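Local coordinates for protein phosphatidylserine synthase (Haemophilus influenzae, PDB 3HSI) that is a phosphatidylserine synthase of the phospholipase D superfamily, its chain built around two mixed beta-sheets flanked by helices, at residues 10-15 against 263-268; 293-298 against 340-345. All coordinates share one frame; numbering follows the deposited sequence.

Interaction 1. Residues 10-15 against 263-268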
loop_
_atom_site.group_PDB
_atom_site.type_symbol
_atom_site.label_atom_id
_atom_site.label_comp_id
_atom_site.label_asym_id
_atom_site.label_seq_id
_atom_site.Cartn_x
_atom_site.Cartn_y
_atom_site.Cartn_z
ATOM N N LYS C 10 12.743 -25.556 -10.804
ATOM C CA LYS C 10 12.279 -26.886 -10.426
ATOM C C LYS C 10 11.142 -26.802 -9.406
ATOM O O LYS C 10 10.207 -27.591 -9.470
ATOM C CB LYS C 10 13.439 -27.785 -9.987
ATOM C CG LYS C 10 13.968 -28.660 -11.150
ATOM C CD LYS C 10 15.388 -29.228 -10.899
ATOM C CE LYS C 10 15.805 -30.214 -12.005
ATOM N NZ LYS C 10 17.270 -30.152 -12.303
ATOM N N ARG C 11 11.197 -25.811 -8.515
ATOM C CA ARG C 11 10.095 -25.553 -7.593
ATOM C C ARG C 11 8.808 -25.242 -8.360
ATOM O O ARG C 11 7.717 -25.590 -7.906
ATOM C CB ARG C 11 10.410 -24.432 -6.589
ATOM C CG ARG C 11 9.199 -24.030 -5.716
ATOM C CD ARG C 11 9.502 -22.967 -4.656
ATOM N NE ARG C 11 9.912 -21.685 -5.236
ATOM C CZ ARG C 11 10.286 -20.614 -4.532
ATOM N NH1 ARG C 11 10.294 -20.640 -3.203
ATOM N NH2 ARG C 11 10.651 -19.502 -5.161
ATOM N N ALA C 12 8.950 -24.599 -9.519
ATOM C CA ALA C 12 7.802 -24.193 -10.318
ATOM C C ALA C 12 7.138 -25.387 -11.005
ATOM O O ALA C 12 5.904 -25.496 -11.053
ATOM C CB ALA C 12 8.215 -23.138 -11.341
ATOM N N GLU C 13 7.957 -26.268 -11.569
ATOM C CA GLU C 13 7.431 -27.479 -12.173
ATOM C C GLU C 13 6.634 -28.291 -11.146
ATOM O O GLU C 13 5.526 -28.730 -11.448
ATOM C CB GLU C 13 8.547 -28.350 -12.759
ATOM C CG GLU C 13 8.049 -29.198 -13.962
ATOM C CD GLU C 13 8.990 -30.343 -14.350
ATOM O OE1 GLU C 13 10.214 -30.254 -14.060
ATOM O OE2 GLU C 13 8.502 -31.343 -14.952
ATOM N N GLN C 14 7.219 -28.483 -9.951
ATOM C CA GLN C 14 6.569 -29.160 -8.832
ATOM C C GLN C 14 5.237 -28.526 -8.456
ATOM O O GLN C 14 4.249 -29.243 -8.262
ATOM C CB GLN C 14 7.476 -29.178 -7.589
ATOM C CG GLN C 14 8.754 -30.004 -7.750
ATOM C CD GLN C 14 9.802 -29.657 -6.712
ATOM O OE1 GLN C 14 9.498 -29.232 -5.590
ATOM N NE2 GLN C 14 11.050 -29.815 -7.092
ATOM N N ASN C 15 5.216 -27.200 -8.313
ATOM C CA ASN C 15 3.973 -26.517 -7.942
ATOM C C ASN C 15 2.886 -26.713 -9.002
ATOM O O ASN C 15 1.736 -26.993 -8.666
ATOM C CB ASN C 15 4.195 -25.031 -7.649
ATOM C CG ASN C 15 5.266 -24.793 -6.577
ATOM O OD1 ASN C 15 5.611 -25.697 -5.786
ATOM N ND2 ASN C 15 5.822 -23.591 -6.564
ATOM N N ILE C 263 1.018 -17.837 -11.777
ATOM C CA ILE C 263 1.552 -17.019 -12.871
ATOM C C ILE C 263 3.106 -16.988 -12.910
ATOM O O ILE C 263 3.738 -17.232 -13.971
ATOM C CB ILE C 263 0.918 -15.595 -12.833
ATOM C CG1 ILE C 263 -0.613 -15.732 -12.978
ATOM C CG2 ILE C 263 1.554 -14.676 -13.896
ATOM C CD1 ILE C 263 -1.463 -14.489 -12.517
ATOM N N GLU C 264 3.724 -16.720 -11.759
ATOM C CA GLU C 264 5.182 -16.699 -11.681
ATOM C C GLU C 264 5.740 -18.038 -12.143
ATOM O O GLU C 264 6.699 -18.083 -12.900
ATOM C CB GLU C 264 5.669 -16.364 -10.254
ATOM C CG GLU C 264 5.192 -14.974 -9.784
ATOM C CD GLU C 264 5.604 -14.617 -8.358
ATOM O OE1 GLU C 264 6.485 -15.307 -7.813
ATOM O OE2 GLU C 264 5.056 -13.638 -7.778
ATOM N N ASP C 265 5.118 -19.125 -11.710
ATOM C CA ASP C 265 5.580 -20.448 -12.093
ATOM C C ASP C 265 5.314 -20.790 -13.570
ATOM O O ASP C 265 6.085 -21.525 -14.183
ATOM C CB ASP C 265 4.993 -21.524 -11.154
ATOM C CG ASP C 265 5.569 -21.432 -9.720
ATOM O OD1 ASP C 265 6.628 -20.761 -9.524
ATOM O OD2 ASP C 265 4.980 -22.023 -8.786
ATOM N N LEU C 266 4.222 -20.278 -14.118
ATOM C CA LEU C 266 3.935 -20.431 -15.538
ATOM C C LEU C 266 5.068 -19.792 -16.363
ATOM O O LEU C 266 5.598 -20.412 -17.269
ATOM C CB LEU C 266 2.550 -19.871 -15.892
ATOM C CG LEU C 266 1.278 -20.678 -15.529
ATOM C CD1 LEU C 266 0.001 -19.853 -15.791
ATOM C CD2 LEU C 266 1.186 -21.964 -16.355
ATOM N N PHE C 267 5.487 -18.590 -15.992
ATOM C CA PHE C 267 6.562 -17.855 -16.680
ATOM C C PHE C 267 7.898 -18.581 -16.556
ATOM O O PHE C 267 8.703 -18.570 -17.484
ATOM C CB PHE C 267 6.749 -16.468 -16.076
ATOM C CG PHE C 267 5.823 -15.406 -16.620
ATOM C CD1 PHE C 267 6.329 -14.162 -17.003
ATOM C CD2 PHE C 267 4.458 -15.613 -16.699
ATOM C CE1 PHE C 267 5.478 -13.170 -17.481
ATOM C CE2 PHE C 267 3.598 -14.616 -17.173
ATOM C CZ PHE C 267 4.113 -13.398 -17.560
ATOM N N LEU C 268 8.158 -19.187 -15.401
ATOM C CA LEU C 268 9.404 -19.935 -15.241
ATOM C C LEU C 268 9.419 -21.224 -16.009
ATOM O O LEU C 268 10.483 -21.738 -16.277
ATOM C CB LEU C 268 9.656 -20.277 -13.779
ATOM C CG LEU C 268 10.078 -19.120 -12.899
ATOM C CD1 LEU C 268 9.873 -19.530 -11.477
ATOM C CD2 LEU C 268 11.521 -18.781 -13.191
#

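Interaction 2. Residues 293-298 against 340-345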
loop_
_atom_site.group_PDB
_atom_site.type_symbol
_atom_site.label_atom_id
_atom_site.label_comp_id
_atom_site.label_asym_id
_atom_site.label_seq_id
_atom_site.Cartn_x
_atom_site.Cartn_y
_atom_site.Cartn_z
ATOM N N THR C 293 14.811 -13.482 -18.280
ATOM C CA THR C 293 15.457 -14.812 -18.244
ATOM C C THR C 293 15.085 -15.638 -19.461
ATOM O O THR C 293 15.957 -16.273 -20.061
ATOM C CB THR C 293 15.056 -15.608 -16.974
ATOM O OG1 THR C 293 15.401 -14.845 -15.823
ATOM C CG2 THR C 293 15.772 -16.963 -16.929
ATOM N N LEU C 294 13.786 -15.632 -19.788
ATOM C CA LEU C 294 13.269 -16.318 -20.958
ATOM C C LEU C 294 13.987 -15.841 -22.199
ATOM O O LEU C 294 14.439 -16.649 -22.983
ATOM C CB LEU C 294 11.765 -16.126 -21.112
ATOM C CG LEU C 294 10.929 -16.759 -19.991
ATOM C CD1 LEU C 294 9.482 -16.445 -20.187
ATOM C CD2 LEU C 294 11.198 -18.337 -19.872
ATOM N N LEU C 295 14.111 -14.526 -22.352
ATOM C CA LEU C 295 14.766 -13.968 -23.513
ATOM C C LEU C 295 16.243 -14.325 -23.532
ATOM O O LEU C 295 16.771 -14.676 -24.588
ATOM C CB LEU C 295 14.533 -12.463 -23.618
ATOM C CG LEU C 295 13.095 -12.074 -23.968
ATOM C CD1 LEU C 295 12.937 -10.567 -23.834
ATOM C CD2 LEU C 295 12.633 -12.541 -25.357
ATOM N N GLU C 296 16.903 -14.293 -22.374
ATOM C CA GLU C 296 18.325 -14.707 -22.291
ATOM C C GLU C 296 18.554 -16.202 -22.584
ATOM O O GLU C 296 19.660 -16.617 -22.956
ATOM C CB GLU C 296 18.920 -14.333 -20.927
ATOM N N ASN C 297 17.525 -17.013 -22.401
ATOM C CA ASN C 297 17.644 -18.455 -22.560
ATOM C C ASN C 297 17.002 -18.957 -23.833
ATOM O O ASN C 297 16.693 -20.130 -23.941
ATOM C CB ASN C 297 17.027 -19.198 -21.351
ATOM C CG ASN C 297 17.861 -19.043 -20.087
ATOM O OD1 ASN C 297 19.079 -18.997 -20.139
ATOM N ND2 ASN C 297 17.200 -18.960 -18.947
ATOM N N GLY C 298 16.757 -18.065 -24.782
ATOM C CA GLY C 298 16.290 -18.480 -26.103
ATOM C C GLY C 298 14.805 -18.768 -26.282
ATOM O O GLY C 298 14.387 -19.183 -27.370
ATOM N N GLU C 340 13.966 -1.130 -26.210
ATOM C CA GLU C 340 15.339 -0.733 -26.443
ATOM C C GLU C 340 16.282 -1.722 -25.748
ATOM O O GLU C 340 17.245 -2.196 -26.352
ATOM C CB GLU C 340 15.587 0.705 -25.985
ATOM C CG GLU C 340 16.982 1.137 -26.368
ATOM C CD GLU C 340 17.387 2.491 -25.852
ATOM O OE1 GLU C 340 16.527 3.379 -25.631
ATOM O OE2 GLU C 340 18.610 2.674 -25.685
ATOM N N LYS C 341 15.990 -2.038 -24.484
ATOM C CA LYS C 341 16.750 -3.042 -23.747
ATOM C C LYS C 341 16.819 -4.350 -24.550
ATOM O O LYS C 341 17.904 -4.932 -24.696
ATOM C CB LYS C 341 16.108 -3.271 -22.387
ATOM C CG LYS C 341 16.800 -4.297 -21.549
ATOM C CD LYS C 341 16.019 -4.536 -20.270
ATOM C CE LYS C 341 16.702 -5.507 -19.334
ATOM N NZ LYS C 341 18.044 -4.969 -18.936
ATOM N N PHE C 342 15.674 -4.777 -25.112
ATOM C CA PHE C 342 15.601 -6.034 -25.868
ATOM C C PHE C 342 15.599 -5.845 -27.388
ATOM O O PHE C 342 14.916 -6.557 -28.140
ATOM C CB PHE C 342 14.436 -6.909 -25.358
ATOM C CG PHE C 342 14.601 -7.320 -23.921
ATOM C CD1 PHE C 342 15.563 -8.247 -23.563
ATOM C CD2 PHE C 342 13.849 -6.723 -22.919
ATOM C CE1 PHE C 342 15.738 -8.620 -22.236
ATOM C CE2 PHE C 342 14.022 -7.076 -21.576
ATOM C CZ PHE C 342 14.955 -8.023 -21.235
ATOM N N GLU C 343 16.402 -4.880 -27.820
ATOM C CA GLU C 343 16.567 -4.528 -29.217
ATOM C C GLU C 343 17.039 -5.691 -30.127
ATOM O O GLU C 343 16.507 -5.882 -31.246
ATOM C CB GLU C 343 17.557 -3.376 -29.289
ATOM C CG GLU C 343 17.599 -2.660 -30.601
ATOM C CD GLU C 343 18.718 -1.624 -30.646
ATOM O OE1 GLU C 343 19.539 -1.547 -29.685
ATOM O OE2 GLU C 343 18.778 -0.896 -31.668
ATOM N N THR C 344 18.023 -6.453 -29.635
ATOM C CA THR C 344 18.570 -7.633 -30.318
ATOM C C THR C 344 17.474 -8.682 -30.520
ATOM O O THR C 344 17.360 -9.281 -31.589
ATOM C CB THR C 344 19.790 -8.233 -29.537
ATOM O OG1 THR C 344 20.846 -7.244 -29.456
ATOM C CG2 THR C 344 20.358 -9.444 -30.261
ATOM N N GLN C 345 16.661 -8.876 -29.487
ATOM C CA GLN C 345 15.576 -9.842 -29.517
ATOM C C GLN C 345 14.393 -9.409 -30.404
ATOM O O GLN C 345 13.772 -10.242 -31.080
ATOM C CB GLN C 345 15.118 -10.109 -28.087
ATOM C CG GLN C 345 16.115 -10.923 -27.303
ATOM C CD GLN C 345 17.128 -10.110 -26.533
ATOM O OE1 GLN C 345 17.292 -8.898 -26.711
ATOM N NE2 GLN C 345 17.821 -10.786 -25.653
#

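Interaction 1. Residues 10-15 against 263-268
Asp265 reaches across from helix 258-268 to the N-terminal helix 8-18, where Ala12 and Asn15 receive it in a helix-helix crossing within a phospholipase D-type fold. The short segments approach to 8.7 Å between axes, with their N-to-C directions 118° apart. Ala12 and Asp265 mark the closest point, their CA atoms only 4.7 Å from each other; the lack of a side chain beyond CB at Ala12 suits this spacing. Along Asp265, CB packs against Ala12 CB at 3.6 Å, CG then passes over the CA and CB of the same alanine, and the carboxylate divides its oxygens between two residues. OD1 stays with Ala12, 3.4 Å from its CB. OD2 goes on to Asn15, one helical turn later, and takes a nearly straight hydrogen bond. With CG anti to its carbonyl carbon (chi1 -69°), Asp265 leans along the alanine towards that amide. Leu268, a turn beyond Asp265, brings CB and CD1 to the same methyl, CD1 lying 4.0 Å from Ala12 CB. The preceding residue, Glu264, accepts a hydrogen bond from Trp387 NE1 through OE2 and forms a salt bridge through OE1 to Arg216 of the second subunit. The Asn15 ND2 to Asp265 OD2 bond measures 2.8 Å, with the oxygen close to the amide plane but ND2 29° out of the carboxylate plane, on the syn side.

Interaction 2. Residues 293-298 against 340-345
Helix 285-296 ends in a Schellman motif, with Gly298 at positive phi (82°) as the C-prime residue, and its last turn faces the break where Phe342 leaves helix 327-341 and serves as N-cap residue of helix 343-348. Leu295 and Phe342 make the closest side-chain contact, a CH-pi interaction. The leucine uses one branch: CD1 sits over a ring face, 3.7 Å from the centroid and 18° off the ring normal. It is displaced toward the CG-CD1 side, so its shortest approach is to Phe342 CD1, at 3.5 Å. Lys341 CG lies over the opposite face, and Gln345 CD lies in plane at the ring edge, so both faces and part of the edge have neighbours. A bend at chi2 (91°) turns the Gln345 amide toward the leucine helix; NE2 packs 4.2 Å from Leu295 CB and lies equally far from Leu295 O, too long for a hydrogen bond. That carbonyl instead accepts a hydrogen bond from Gln350 NE2. Phe338, a turn earlier on helix 327-341, meets the Phe342 ring edge-to-face. Leu295, Phe342 and Gln345 all touch Leu351, placing the helix 285-296 terminus and the 327-341/343-348 junction together against the start of strand 351-356.

How the interactions relate
Interactions 1 and 2 follow each other along the chain and lie on the same side of its centre, with their own centres about 20 Å apart. They meet directly where Phe267 O packs 3.5 Å from Leu294 CD2. Helix 285-296 bridges them: its first and middle turns (Thr286, Lys290, Ile291) touch Glu264, Phe267 and Leu268, while its last turn takes part in interaction 2. Strands 273-277, 300-306 and 351-356 run parallel in one mixed sheet; helices 258-268 and 285-296 precede and follow strand 273-277, and strand 300-306 comes after helix 285-296. Interaction 1 brings in the N-terminal helix; interaction 2 joins helices closer in sequence.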